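Local coordinates for protein succinate-semialdehyde dehydrogenase (NAD(P)(+)) (Marinobacter aquaeolei, PDB 3RH9) that probably oxidises succinate semialdehyde to succinate with NAD(P)+ as hydride acceptor, as a member of the aldehyde dehydrogenase family, at residues Arg93-Cys96 with Met97-Lys101; Asn277-Ala280 with Asn281-Gly285; Leu310-Arg313 with Val314-Thr318; Gln336-Asp339 with Lys340-His344; Glu381-Cys384 with Tyr385-Thr389. One frame throughout, in Å; residues are numbered along the deposited sequence.

Interaction 1: Arg93-Cys96 with Met97-Lys101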
# COMPACT_ATOMS: atom_id res chain seq x y z
N ARG A 93 -24.49 24.31 -7.68
CA ARG A 93 -25.87 24.15 -8.15
C ARG A 93 -26.08 22.75 -8.68
O ARG A 93 -26.97 22.02 -8.22
CB ARG A 93 -26.23 25.16 -9.23
CG ARG A 93 -27.72 25.33 -9.41
CD ARG A 93 -28.07 26.35 -10.49
NE ARG A 93 -27.55 25.96 -11.80
CZ ARG A 93 -28.29 25.50 -12.81
NH1 ARG A 93 -29.61 25.39 -12.66
NH2 ARG A 93 -27.73 25.17 -13.96
N ILE A 94 -25.27 22.38 -9.66
CA ILE A 94 -25.32 21.05 -10.25
C ILE A 94 -25.12 19.95 -9.19
O ILE A 94 -25.72 18.88 -9.27
CB ILE A 94 -24.26 20.91 -11.36
CG1 ILE A 94 -24.54 21.93 -12.47
CG2 ILE A 94 -24.24 19.51 -11.92
CD1 ILE A 94 -23.32 22.35 -13.25
N LEU A 95 -24.29 20.22 -8.20
CA LEU A 95 -24.04 19.24 -7.17
C LEU A 95 -25.35 19.03 -6.40
O LEU A 95 -25.82 17.91 -6.21
CB LEU A 95 -22.95 19.73 -6.24
CG LEU A 95 -22.23 18.64 -5.45
CD1 LEU A 95 -20.82 19.08 -5.08
CD2 LEU A 95 -23.02 18.25 -4.20
N CYS A 96 -25.92 20.15 -5.98
CA CYS A 96 -27.15 20.14 -5.21
C CYS A 96 -28.23 19.31 -5.88
O CYS A 96 -28.90 18.48 -5.24
CB CYS A 96 -27.64 21.57 -5.03
SG CYS A 96 -29.20 21.67 -4.18
N MSE A 97 -28.42 19.53 -7.17
CA MSE A 97 -29.56 18.94 -7.85
C MSE A 97 -29.43 17.44 -8.05
O MSE A 97 -30.43 16.74 -8.04
CB MSE A 97 -29.84 19.64 -9.17
CG MSE A 97 -30.58 20.95 -8.97
SE MSE A 97 -30.47 22.11 -10.53
CE MSE A 97 -31.59 23.60 -9.88
N GLU A 98 -28.20 16.95 -8.23
CA GLU A 98 -28.02 15.53 -8.51
C GLU A 98 -27.80 14.70 -7.24
O GLU A 98 -28.15 13.52 -7.20
CB GLU A 98 -26.90 15.30 -9.53
CG GLU A 98 -25.53 15.65 -9.02
CD GLU A 98 -24.45 15.41 -10.07
OE1 GLU A 98 -24.76 14.83 -11.14
OE2 GLU A 98 -23.28 15.81 -9.83
N HIS A 99 -27.24 15.32 -6.22
CA HIS A 99 -26.99 14.67 -4.94
C HIS A 99 -28.15 14.84 -3.96
O HIS A 99 -28.59 13.88 -3.35
CB HIS A 99 -25.71 15.22 -4.32
CG HIS A 99 -25.37 14.63 -2.99
ND1 HIS A 99 -25.71 15.22 -1.80
CD2 HIS A 99 -24.67 13.51 -2.67
CE1 HIS A 99 -25.26 14.49 -0.80
NE2 HIS A 99 -24.62 13.44 -1.30
N GLY A 100 -28.64 16.07 -3.81
CA GLY A 100 -29.72 16.35 -2.89
C GLY A 100 -29.27 17.32 -1.82
O GLY A 100 -30.06 18.09 -1.28
N LYS A 101 -27.99 17.26 -1.51
CA LYS A 101 -27.34 18.19 -0.59
C LYS A 101 -27.78 19.65 -0.85
O LYS A 101 -27.95 20.06 -2.00
CB LYS A 101 -25.83 18.06 -0.78
CG LYS A 101 -24.98 18.48 0.39
CD LYS A 101 -23.50 18.33 0.02
CE LYS A 101 -23.25 16.99 -0.65
NZ LYS A 101 -21.83 16.54 -0.59
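Arg93-Cys96 and Met97-Lys101 meet along the last turns of helix 88-99, where Met97 N bonds to Arg93 O at 3.1 Å, His99 N to Leu95 O at 3.0 Å, and Gly100 N closes the ladder on Cys96 O at 2.8 Å. The C-terminal end comes at Gly100, whose phi of 118° would jam a beta carbon against the preceding carbonyl. On one flank the selenomethionine Met97 runs obliquely to Arg93, its CE 3.9 Å from NH1; the guanidinium itself is taken by Glu90 and by the carbonyl of Glu5. Glu98 turns the other way. With chi1 at 68° its CG sits between the backbone N and the carbonyl carbon, 3.2 Å from Ile94 O, and the extended chain delivers its carboxylate to Leu188 N and Thr189 OG1 at the start of helix 188-197. An alanine here would remove that carboxylate and is likely to leave both groups without their acceptor, breaking the polar tie between the two helices. Leu95 lies alongside His99, while its CD2 meets Lys101 CE at 3.8 Å as the two chains cross. Beyond that methyl, Lys101 NZ forms a salt bridge with Glu109 and stands 4.0 Å above one face of the His99 ring, shifted toward the rim; at the same ring, ND1 accepts Lys101 N at 3.1 Å.

Interaction 2: Asn277-Ala280 with Asn281-Gly285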
# COMPACT_ATOMS: atom_id res chain seq x y z
N ASN A 277 -21.00 19.82 18.12
CA ASN A 277 -20.16 19.07 17.20
C ASN A 277 -20.88 17.90 16.55
O ASN A 277 -20.74 17.64 15.35
CB ASN A 277 -18.90 18.59 17.91
CG ASN A 277 -17.80 19.62 17.86
OD1 ASN A 277 -17.13 19.77 16.84
ND2 ASN A 277 -17.60 20.34 18.96
N LEU A 278 -21.68 17.20 17.35
CA LEU A 278 -22.37 16.02 16.87
C LEU A 278 -23.30 16.40 15.72
O LEU A 278 -23.26 15.77 14.66
CB LEU A 278 -23.15 15.35 17.98
CG LEU A 278 -23.16 13.82 17.98
CD1 LEU A 278 -24.31 13.29 18.81
CD2 LEU A 278 -23.19 13.26 16.56
N ILE A 279 -24.11 17.44 15.93
CA ILE A 279 -25.05 17.89 14.90
C ILE A 279 -24.35 18.34 13.62
O ILE A 279 -24.88 18.13 12.53
CB ILE A 279 -25.96 19.01 15.40
CG1 ILE A 279 -26.78 18.56 16.60
CG2 ILE A 279 -26.87 19.46 14.30
CD1 ILE A 279 -27.90 17.61 16.25
N ALA A 280 -23.17 18.93 13.73
CA ALA A 280 -22.45 19.36 12.52
C ALA A 280 -21.81 18.18 11.77
O ALA A 280 -21.75 18.17 10.53
CB ALA A 280 -21.40 20.42 12.87
N ASN A 281 -21.33 17.20 12.51
CA ASN A 281 -20.68 16.04 11.93
C ASN A 281 -21.70 15.10 11.29
O ASN A 281 -21.56 14.67 10.13
CB ASN A 281 -19.85 15.34 13.01
CG ASN A 281 -19.48 13.90 12.65
OD1 ASN A 281 -18.30 13.57 12.55
ND2 ASN A 281 -20.47 13.04 12.50
N LYS A 282 -22.74 14.79 12.05
CA LYS A 282 -23.71 13.78 11.67
C LYS A 282 -24.57 14.09 10.44
O LYS A 282 -24.94 13.19 9.71
CB LYS A 282 -24.64 13.46 12.86
CG LYS A 282 -25.70 12.43 12.52
CD LYS A 282 -25.07 11.10 12.09
CE LYS A 282 -26.08 10.23 11.37
NZ LYS A 282 -25.77 8.78 11.44
N PHE A 283 -24.88 15.36 10.23
CA PHE A 283 -25.93 15.68 9.28
C PHE A 283 -25.40 16.25 7.99
O PHE A 283 -26.16 16.46 7.04
CB PHE A 283 -26.97 16.60 9.93
CG PHE A 283 -27.84 15.89 10.93
CD1 PHE A 283 -28.74 14.91 10.51
CD2 PHE A 283 -27.72 16.16 12.28
CE1 PHE A 283 -29.54 14.23 11.43
CE2 PHE A 283 -28.52 15.47 13.21
CZ PHE A 283 -29.42 14.51 12.78
N ARG A 284 -24.10 16.49 7.94
CA ARG A 284 -23.44 16.86 6.71
C ARG A 284 -23.71 15.77 5.69
O ARG A 284 -23.57 14.59 6.00
CB ARG A 284 -21.94 17.02 6.95
CG ARG A 284 -21.11 17.00 5.68
CD ARG A 284 -19.74 17.64 5.90
NE ARG A 284 -19.83 19.10 5.87
CZ ARG A 284 -18.90 19.89 5.33
NH1 ARG A 284 -17.82 19.36 4.76
NH2 ARG A 284 -19.06 21.21 5.35
N GLY A 285 -24.13 16.15 4.48
CA GLY A 285 -24.42 15.18 3.44
C GLY A 285 -25.58 14.30 3.86
O GLY A 285 -25.75 13.17 3.36
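Helix 271-283 is the crossover of a beta-alpha-beta unit that joins strand 262-265 to strand 295-299 in the seven-stranded sheet, and here Asn277-Ala280 meets Asn281-Gly285 over its closing turns. Two regular helical bonds hold the backbone: Asn281 N to Asn277 O at 2.9 Å, and Lys282 N to Leu278 O at 2.8 Å, the latter nearly straight at the hydrogen (165°). The main side-chain pair is Ile279 with Phe283. Both branches of the isoleucine reach the same side of the ring, CD1 lying 3.8 Å from Phe283 CE2 and CG2 lying 4.0 Å from Phe283 CD2. Ile279 O comes in at the ring's edge, in its plane, 3.5 Å from CD2. One face of the ring is covered by the neighbouring Lys282, whose CG stands 4.1 Å above the ring centre. Lys282 also runs beside Leu278, with Leu278 CD2 4.0 Å from Lys282 CB; a bend at chi2 (60°) then turns its chain aside, and NZ ends on the carbonyl oxygens of Leu393 and Ala293. Helix 303-316 lies against Leu278 and Ile279, and Val394 touches both Lys282 and Phe283. The lysine thus serves two chemistries: its methylenes join the apolar layer of Leu278 and Phe283, while its buried ammonium, which probably keeps its charge, is paid for by two backbone carbonyls.

Interaction 3: Leu310-Arg313 with Val314-Thr318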
# COMPACT_ATOMS: atom_id res chain seq x y z
N LEU A 310 -29.57 17.11 22.21
CA LEU A 310 -29.59 16.71 20.80
C LEU A 310 -30.97 16.83 20.16
O LEU A 310 -31.09 17.25 19.01
CB LEU A 310 -29.03 15.30 20.63
CG LEU A 310 -27.52 15.17 20.79
CD1 LEU A 310 -27.10 13.74 20.53
CD2 LEU A 310 -26.79 16.13 19.86
N ALA A 311 -32.01 16.47 20.92
CA ALA A 311 -33.39 16.57 20.44
C ALA A 311 -33.77 18.03 20.28
O ALA A 311 -34.48 18.40 19.36
CB ALA A 311 -34.33 15.87 21.39
N GLU A 312 -33.27 18.86 21.20
CA GLU A 312 -33.46 20.30 21.14
C GLU A 312 -32.97 20.93 19.83
O GLU A 312 -33.63 21.80 19.27
CB GLU A 312 -32.73 20.95 22.31
CG GLU A 312 -32.93 22.44 22.38
CD GLU A 312 -32.18 23.05 23.54
OE1 GLU A 312 -30.95 23.29 23.40
OE2 GLU A 312 -32.82 23.30 24.59
N ARG A 313 -31.82 20.49 19.35
CA ARG A 313 -31.23 21.03 18.13
C ARG A 313 -31.82 20.40 16.89
O ARG A 313 -32.02 21.06 15.87
CB ARG A 313 -29.72 20.81 18.12
CG ARG A 313 -29.04 21.50 19.26
CD ARG A 313 -27.66 20.98 19.50
NE ARG A 313 -27.29 21.14 20.90
CZ ARG A 313 -26.79 22.26 21.41
NH1 ARG A 313 -26.59 23.31 20.64
NH2 ARG A 313 -26.49 22.31 22.70
N VAL A 314 -32.10 19.10 16.98
CA VAL A 314 -32.69 18.39 15.86
C VAL A 314 -34.06 18.93 15.47
O VAL A 314 -34.39 19.03 14.29
CB VAL A 314 -32.79 16.87 16.16
CG1 VAL A 314 -33.81 16.21 15.23
CG2 VAL A 314 -31.43 16.22 16.01
N ASN A 315 -34.87 19.28 16.47
CA ASN A 315 -36.24 19.70 16.17
C ASN A 315 -36.31 21.05 15.46
O ASN A 315 -37.25 21.30 14.72
CB ASN A 315 -37.11 19.65 17.43
CG ASN A 315 -37.43 18.21 17.84
OD1 ASN A 315 -37.68 17.35 16.98
ND2 ASN A 315 -37.39 17.94 19.14
N LYS A 316 -35.30 21.88 15.65
CA LYS A 316 -35.22 23.14 14.93
C LYS A 316 -34.82 22.94 13.48
O LYS A 316 -35.06 23.79 12.65
CB LYS A 316 -34.27 24.11 15.63
CG LYS A 316 -34.55 24.27 17.12
CD LYS A 316 -33.42 24.98 17.84
CE LYS A 316 -33.90 25.48 19.21
NZ LYS A 316 -32.92 26.40 19.87
N MSE A 317 -34.20 21.81 13.17
CA MSE A 317 -33.74 21.58 11.80
C MSE A 317 -34.88 21.39 10.79
O MSE A 317 -36.01 21.09 11.15
CB MSE A 317 -32.79 20.40 11.73
CG MSE A 317 -31.56 20.58 12.58
SE MSE A 317 -30.39 19.02 12.46
CE MSE A 317 -30.04 19.06 10.54
N THR A 318 -34.55 21.54 9.52
CA THR A 318 -35.56 21.55 8.49
C THR A 318 -35.10 20.69 7.34
O THR A 318 -33.94 20.73 6.97
CB THR A 318 -35.80 22.99 8.02
OG1 THR A 318 -34.53 23.61 7.72
CG2 THR A 318 -36.49 23.78 9.11
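Lys316 lies along the carbonyl of Glu312, one turn back in helix 303-316. Its CB stands 3.8 Å from Arg313 O. Because CG is anti to the carbonyl carbon (chi1 -51°), the chain heads back down the helix: CG is 3.4 Å from Glu312 O, CD follows at 3.5 Å from that oxygen, and CE moves off to 3.7 Å. The extended chain then brings NZ to 5.1 Å from Glu312 OE1, where the opposite charges probably attract only mildly; it is not a salt bridge. Asn315 folds back in similar fashion over Ala311 O; that oxygen takes the backbone N of Asn315, at 3.0 Å, whereas the angle at the side-chain amide is too poor for a bond. On the inner side, Val314 drops CG2 beside Leu310 O, the acceptor of its own N-H at 2.9 Å. The guanidinium of Arg313 goes to Asp276 and Glu272 on helix 271-283, and Ala311 touches strand 354-357. Near the end the bonds shorten their span, Met317 N reaching Val314 O at 3.0 Å and Lys316 N making a weak bond to Arg313 O. Such tightening is common at the C-terminal end of an alpha helix, here one that packs beside the seven-stranded sheet.

Interaction 4: Gln336-Asp339 with Lys340-His344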
# COMPACT_ATOMS: atom_id res chain seq x y z
N GLN A 336 -32.83 2.74 -2.23
CA GLN A 336 -32.09 1.73 -1.49
C GLN A 336 -31.55 2.33 -0.18
O GLN A 336 -31.72 1.75 0.90
CB GLN A 336 -30.98 1.13 -2.35
CG GLN A 336 -30.35 -0.14 -1.79
CD GLN A 336 -29.07 -0.53 -2.55
OE1 GLN A 336 -27.96 -0.31 -2.07
NE2 GLN A 336 -29.24 -1.10 -3.75
N GLY A 337 -30.94 3.52 -0.29
CA GLY A 337 -30.41 4.24 0.86
C GLY A 337 -31.49 4.61 1.86
O GLY A 337 -31.34 4.39 3.07
N PHE A 338 -32.58 5.16 1.35
CA PHE A 338 -33.74 5.46 2.17
C PHE A 338 -34.27 4.21 2.91
O PHE A 338 -34.48 4.24 4.11
CB PHE A 338 -34.84 6.09 1.31
CG PHE A 338 -36.01 6.58 2.10
CD1 PHE A 338 -37.18 5.85 2.15
CD2 PHE A 338 -35.93 7.76 2.81
CE1 PHE A 338 -38.26 6.30 2.89
CE2 PHE A 338 -37.00 8.20 3.56
CZ PHE A 338 -38.17 7.47 3.60
N ASP A 339 -34.46 3.12 2.19
CA ASP A 339 -34.99 1.92 2.83
C ASP A 339 -34.08 1.43 3.95
O ASP A 339 -34.55 0.95 4.97
CB ASP A 339 -35.27 0.83 1.79
CG ASP A 339 -36.45 1.17 0.89
OD1 ASP A 339 -37.13 2.17 1.18
OD2 ASP A 339 -36.69 0.47 -0.11
N LYS A 340 -32.77 1.55 3.76
CA LYS A 340 -31.83 1.13 4.79
C LYS A 340 -31.96 1.99 6.05
O LYS A 340 -32.04 1.47 7.16
CB LYS A 340 -30.39 1.17 4.26
CG LYS A 340 -29.36 0.61 5.24
CD LYS A 340 -27.98 0.49 4.62
CE LYS A 340 -27.09 -0.36 5.51
NZ LYS A 340 -25.84 -0.78 4.81
N VAL A 341 -31.98 3.31 5.87
CA VAL A 341 -32.15 4.17 7.03
C VAL A 341 -33.46 3.80 7.73
O VAL A 341 -33.52 3.74 8.96
CB VAL A 341 -32.10 5.68 6.71
CG1 VAL A 341 -32.13 6.48 7.99
CG2 VAL A 341 -30.86 6.00 5.94
N LYS A 342 -34.49 3.52 6.94
CA LYS A 342 -35.78 3.15 7.51
C LYS A 342 -35.65 1.87 8.32
O LYS A 342 -36.06 1.82 9.48
CB LYS A 342 -36.84 2.97 6.43
CG LYS A 342 -38.24 2.87 7.00
CD LYS A 342 -39.30 3.30 6.01
CE LYS A 342 -39.61 2.21 5.01
NZ LYS A 342 -40.98 2.43 4.45
N ARG A 343 -35.05 0.86 7.71
CA ARG A 343 -34.91 -0.46 8.32
C ARG A 343 -34.11 -0.47 9.63
O ARG A 343 -34.43 -1.23 10.55
CB ARG A 343 -34.31 -1.43 7.30
CG ARG A 343 -33.92 -2.74 7.91
CD ARG A 343 -33.41 -3.73 6.90
NE ARG A 343 -32.12 -3.38 6.31
CZ ARG A 343 -30.95 -3.47 6.92
NH1 ARG A 343 -30.87 -3.86 8.19
NH2 ARG A 343 -29.83 -3.15 6.27
N HIS A 344 -33.09 0.38 9.72
CA HIS A 344 -32.31 0.56 10.95
C HIS A 344 -33.12 1.28 11.98
O HIS A 344 -32.93 1.08 13.18
CB HIS A 344 -31.04 1.38 10.70
CG HIS A 344 -29.96 0.62 10.02
ND1 HIS A 344 -28.64 1.03 10.04
CD2 HIS A 344 -29.98 -0.52 9.30
CE1 HIS A 344 -27.91 0.18 9.35
NE2 HIS A 344 -28.70 -0.78 8.90
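Gln336-Asp339 and Lys340-His344 face each other across successive turns of helix 335-350, and backbone hydrogen bonds carry most of the contact. Lys340 N pairs with Gln336 O and Val341 N with Gly337 O, both at 3.1 Å; Lys342 N reaches Phe338 O at 2.9 Å, and Arg343 N reaches Asp339 O at 2.8 Å. The Val341 bond is the straightest of the four, 170° at the hydrogen. Val341 has CG2 anti to its carbonyl carbon, which rests that methyl 3.3 Å from Gly337 O, the same oxygen that accepts its N-H. The apolar contact is looser: Phe338 CE1 and Lys342 CD are 4.5 Å apart, the lysine methylene approaching the ring obliquely. The same ring meets that of Phe370 with planes at about 65°, and Val341 touches Phe370 too, so this flank of the helix is buried against the loop there. Charged groups occupy another flank. Asp339 OD1 stops 5.1 Å short of Lys342 NZ, and its OD2 forms a salt bridge with Lys335, a turn earlier. With Lys335 bound, the carboxylate would probably stay ionised, while the ammonium of Lys342, at its distance, probably adds no more than a weak, long-range attraction.

Interaction 5: Glu381-Cys384 with Tyr385-Thr389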
# COMPACT_ATOMS: atom_id res chain seq x y z
N GLU A 381 -26.65 -5.45 19.47
CA GLU A 381 -27.59 -6.38 18.81
C GLU A 381 -28.33 -5.72 17.67
O GLU A 381 -29.08 -6.36 16.94
CB GLU A 381 -28.65 -6.92 19.80
CG GLU A 381 -28.12 -7.66 21.05
CD GLU A 381 -27.03 -8.69 20.75
OE1 GLU A 381 -27.07 -9.32 19.66
OE2 GLU A 381 -26.13 -8.87 21.62
N MSE A 382 -28.14 -4.42 17.52
CA MSE A 382 -28.94 -3.68 16.58
C MSE A 382 -28.21 -3.37 15.29
O MSE A 382 -27.02 -3.03 15.29
CB MSE A 382 -29.44 -2.42 17.25
CG MSE A 382 -29.86 -2.73 18.65
SE MSE A 382 -30.93 -1.34 19.42
CE MSE A 382 -31.47 -2.29 21.05
N CYS A 383 -28.95 -3.50 14.19
CA CYS A 383 -28.41 -3.31 12.86
C CYS A 383 -27.59 -2.05 12.70
O CYS A 383 -26.50 -2.08 12.11
CB CYS A 383 -29.55 -3.27 11.86
SG CYS A 383 -30.30 -4.84 11.74
N CYS A 384 -28.14 -0.94 13.18
CA CYS A 384 -27.52 0.36 12.97
C CYS A 384 -26.20 0.42 13.72
O CYS A 384 -25.36 1.27 13.45
CB CYS A 384 -28.46 1.49 13.39
SG CYS A 384 -28.83 1.55 15.17
N TYR A 385 -26.02 -0.51 14.66
CA TYR A 385 -24.79 -0.61 15.41
C TYR A 385 -23.82 -1.48 14.64
O TYR A 385 -22.62 -1.28 14.70
CB TYR A 385 -25.07 -1.25 16.77
CG TYR A 385 -23.89 -1.32 17.71
CD1 TYR A 385 -22.92 -2.29 17.57
CD2 TYR A 385 -23.77 -0.42 18.77
CE1 TYR A 385 -21.84 -2.37 18.45
CE2 TYR A 385 -22.71 -0.48 19.66
CZ TYR A 385 -21.74 -1.46 19.50
OH TYR A 385 -20.67 -1.53 20.38
N GLN A 386 -24.35 -2.46 13.93
CA GLN A 386 -23.51 -3.40 13.21
C GLN A 386 -23.15 -2.89 11.81
O GLN A 386 -22.08 -3.20 11.28
CB GLN A 386 -24.22 -4.75 13.12
CG GLN A 386 -24.42 -5.43 14.44
CD GLN A 386 -25.57 -6.42 14.40
OE1 GLN A 386 -25.84 -7.12 15.39
NE2 GLN A 386 -26.27 -6.48 13.27
N GLU A 387 -24.05 -2.11 11.22
CA GLU A 387 -23.88 -1.63 9.86
C GLU A 387 -23.74 -0.12 9.89
O GLU A 387 -24.16 0.53 10.83
CB GLU A 387 -25.12 -1.97 9.03
CG GLU A 387 -25.69 -3.35 9.30
CD GLU A 387 -26.94 -3.63 8.46
OE1 GLU A 387 -27.17 -2.92 7.46
OE2 GLU A 387 -27.70 -4.56 8.81
N GLU A 388 -23.17 0.46 8.84
CA GLU A 388 -23.19 1.90 8.73
C GLU A 388 -24.49 2.33 8.07
O GLU A 388 -24.94 1.72 7.10
CB GLU A 388 -21.92 2.48 8.09
CG GLU A 388 -21.86 2.52 6.60
CD GLU A 388 -20.60 3.25 6.11
OE1 GLU A 388 -20.16 4.23 6.76
OE2 GLU A 388 -20.04 2.83 5.06
N THR A 389 -25.09 3.37 8.63
CA THR A 389 -26.49 3.72 8.38
C THR A 389 -26.65 4.60 7.16
O THR A 389 -27.65 4.51 6.46
CB THR A 389 -27.11 4.41 9.62
OG1 THR A 389 -27.27 3.46 10.69
CG2 THR A 389 -28.44 5.03 9.29
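The Tyr385 ring and the Glu387 carboxylate are two flat groups at and just past the short helix 383-386. Met382 O approaches the tyrosine ring obliquely, and Arg295 makes a cation-pi contact with it; CG anti to the backbone N (chi1 -175°) swings the ring away from the helix toward that arginine. The carboxylate lies beside Cys383, its OE2 3.8 Å from Cys383 CB and 3.9 Å from Cys383 SG, a contact without a bond. Met382, at the N-cap position, offers a shared carbonyl: Gln386 N comes in the carbonyl plane at 3.1 Å, while Tyr385 N, at 2.8 Å, stands 49° above it. One residue on, Cys383 O takes Glu387 N at 2.6 Å almost head-on, with a C=O...N angle of 172°. Glu387 is where the chain leaves helical geometry, and its CG packs 3.2 Å from that same oxygen. Thr389 then turns back, bringing OG1 to 3.5 Å from Cys384 CB. Helix 383-386 belongs to the beta-alpha-beta unit of strands 373-376 and 393-399, and helix 335-350 covers this side: Glu387 OE1 takes Arg343 NH2 in a salt bridge and a hydrogen bond from His344 NE2, and Thr389 OG1 is probably hydrogen-bonded to His344 ND1. An alanine in place of Glu387 would lack the carboxylate, and would probably leave the Arg343 charge without its mate and the His344 ring freer to turn. A guanidinium and an imidazole from helix 335-350, converging on one oxygen, would favour an ionised Glu387, its charge tying the segment after the short helix to that longer one.

Overall arrangement
The five contacts follow one another along the chain, and two pairs touch. Interactions 2 and 3, centres 12 Å apart, join helices 271-283 and 303-316: Ile279 CD1 meets Val314 CG2 at 3.8 Å, and Phe283 CG lies 3.9 Å from Met317 CE. Interactions 4 and 5, also 12 Å between centres, are tied by polar bonds: the salt bridge from Arg343 NH2 to Glu387 OE1 spans 2.9 Å, as does the probable hydrogen bond between His344 ND1 and Thr389 OG1. Interaction 1 stands apart, about 4 Å from interaction 2 at the nearest atoms without touching. All lie away from Glu256, the predicted active-site residue; Glu388, inside 385-389, touches Cys290, probably the equivalent of the family's nucleophilic cysteine.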